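Local coordinates for protein ribokinase (Thermotoga maritima, PDB 1VM7) that probably phosphorylates D-ribose at O-5, using ATP and a divalent cation, most likely magnesium, to give D-ribose 5-phosphate, at residues 189-192 with 193-197. Numbering follows the deposited sequence.
Sequences PNEK and EIEAL
With chi1 of 68°, the amide carbon CG of N190 sits between its own backbone N and carbonyl carbon, and chi2 of 28° then aims OD1 at the N-H of E193; E193 answers with CG beside its backbone N (chi1 -68°) and an extended chain that returns its carboxylate to N190. The result is a capping box at the start of helix 191-202. N190 OD1 accepts from E193 N at 2.7 Å, nearly in line with the side-chain carbonyl, and N190 N donates to E193 OE1 at 2.9 Å, reaching that oxygen from above the carboxylate plane. Asparagine suits the N-cap because its short amide supplies an acceptor to an N-H that has no preceding helical carbonyl; glutamate three residues on is long enough to take the N-H of the cap residue, and its negative charge should also sit well at the positive end of the helix dipole. The amide and carboxylate stack, nearly parallel. The first i to i+4 bond of the helix runs from I194 N to N190 O, 2.9 Å.

On the buried side of the helix start, the compact apolar ring of P189, closed back onto its own backbone N, puts CG against I194 CB at 3.8 Å, while V225 of strand 222-226 and V208 of helix 208-217 also touch I194. This helix start follows strand 186-187 of the nine-stranded sheet of the ribokinase-like fold, and N190 is predicted to bind ATP. Farther along the apolar face, P189 CB meets L197 CD1 at 4.1 Å.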
loop_
_atom_site.group_PDB
_atom_site.type_symbol
_atom_site.label_atom_id
_atom_site.label_comp_id
_atom_site.label_asym_id
_atom_site.label_seq_id
_atom_site.Cartn_x
_atom_site.Cartn_y
_atom_site.Cartn_z
ATOM N N PRO A 189 -19.592 -22.508 3.668
ATOM C CA PRO A 189 -19.716 -21.156 4.186
ATOM C C PRO A 189 -19.354 -21.107 5.658
ATOM O O PRO A 189 -19.530 -22.089 6.346
ATOM C CB PRO A 189 -21.218 -20.866 4.022
ATOM C CG PRO A 189 -21.830 -22.208 4.239
ATOM C CD PRO A 189 -20.902 -23.180 3.586
ATOM N N ASN A 190 -18.842 -19.976 6.124
ATOM C CA ASN A 190 -18.791 -19.714 7.556
ATOM C C ASN A 190 -20.150 -19.168 7.981
ATOM O O ASN A 190 -21.075 -19.094 7.174
ATOM C CB ASN A 190 -17.646 -18.751 7.915
ATOM C CG ASN A 190 -17.847 -17.329 7.387
ATOM O OD1 ASN A 190 -18.974 -16.858 7.200
ATOM N ND2 ASN A 190 -16.726 -16.631 7.146
ATOM N N GLU A 191 -20.283 -18.785 9.249
ATOM C CA GLU A 191 -21.595 -18.467 9.795
ATOM C C GLU A 191 -22.182 -17.176 9.220
ATOM O O GLU A 191 -23.372 -17.106 8.898
ATOM C CB GLU A 191 -21.538 -18.409 11.312
ATOM C CG GLU A 191 -22.908 -18.217 11.928
ATOM C CD GLU A 191 -23.001 -18.744 13.333
ATOM O OE1 GLU A 191 -21.941 -18.975 13.963
ATOM O OE2 GLU A 191 -24.143 -18.938 13.782
ATOM N N LYS A 192 -21.339 -16.165 9.058
ATOM C CA LYS A 192 -21.770 -14.910 8.428
ATOM C C LYS A 192 -22.131 -15.139 6.964
ATOM O O LYS A 192 -23.097 -14.579 6.469
ATOM C CB LYS A 192 -20.696 -13.815 8.525
ATOM C CG LYS A 192 -20.531 -13.275 9.964
ATOM C CD LYS A 192 -20.311 -11.756 10.030
ATOM C CE LYS A 192 -20.374 -11.255 11.482
ATOM N NZ LYS A 192 -21.014 -9.890 11.582
ATOM N N GLU A 193 -21.353 -15.960 6.268
ATOM C CA GLU A 193 -21.659 -16.265 4.888
ATOM C C GLU A 193 -22.966 -17.019 4.688
ATOM O O GLU A 193 -23.761 -16.662 3.822
ATOM C CB GLU A 193 -20.526 -17.003 4.240
ATOM C CG GLU A 193 -19.297 -16.103 4.086
ATOM C CD GLU A 193 -18.026 -16.879 3.881
ATOM O OE1 GLU A 193 -18.058 -18.112 4.005
ATOM O OE2 GLU A 193 -16.994 -16.238 3.601
ATOM N N ILE A 194 -23.216 -18.046 5.491
ATOM C CA ILE A 194 -24.415 -18.818 5.278
ATOM C C ILE A 194 -25.663 -17.931 5.519
ATOM O O ILE A 194 -26.684 -18.095 4.842
ATOM C CB ILE A 194 -24.446 -20.161 6.055
ATOM C CG1 ILE A 194 -25.460 -21.102 5.373
ATOM C CG2 ILE A 194 -24.781 -19.950 7.519
ATOM C CD1 ILE A 194 -25.456 -22.553 5.843
ATOM N N GLU A 195 -25.542 -16.977 6.447
ATOM C CA GLU A 195 -26.576 -16.005 6.724
ATOM C C GLU A 195 -26.871 -15.158 5.498
ATOM O O GLU A 195 -28.040 -15.043 5.063
ATOM C CB GLU A 195 -26.167 -15.082 7.873
ATOM C CG GLU A 195 -26.460 -15.650 9.248
ATOM C CD GLU A 195 -26.057 -14.716 10.401
ATOM O OE1 GLU A 195 -26.850 -13.779 10.718
ATOM O OE2 GLU A 195 -24.968 -14.947 10.997
ATOM N N ALA A 196 -25.822 -14.527 4.979
ATOM C CA ALA A 196 -25.947 -13.683 3.812
ATOM C C ALA A 196 -26.536 -14.490 2.640
ATOM O O ALA A 196 -27.503 -14.075 1.993
ATOM C CB ALA A 196 -24.636 -13.110 3.434
ATOM N N LEU A 197 -25.955 -15.652 2.396
ATOM C CA LEU A 197 -26.413 -16.541 1.327
ATOM C C LEU A 197 -27.883 -16.917 1.489
ATOM O O LEU A 197 -28.635 -16.940 0.499
ATOM C CB LEU A 197 -25.606 -17.835 1.287
ATOM C CG LEU A 197 -24.143 -17.744 0.848
ATOM C CD1 LEU A 197 -23.452 -19.096 1.013
ATOM C CD2 LEU A 197 -24.052 -17.271 -0.599
#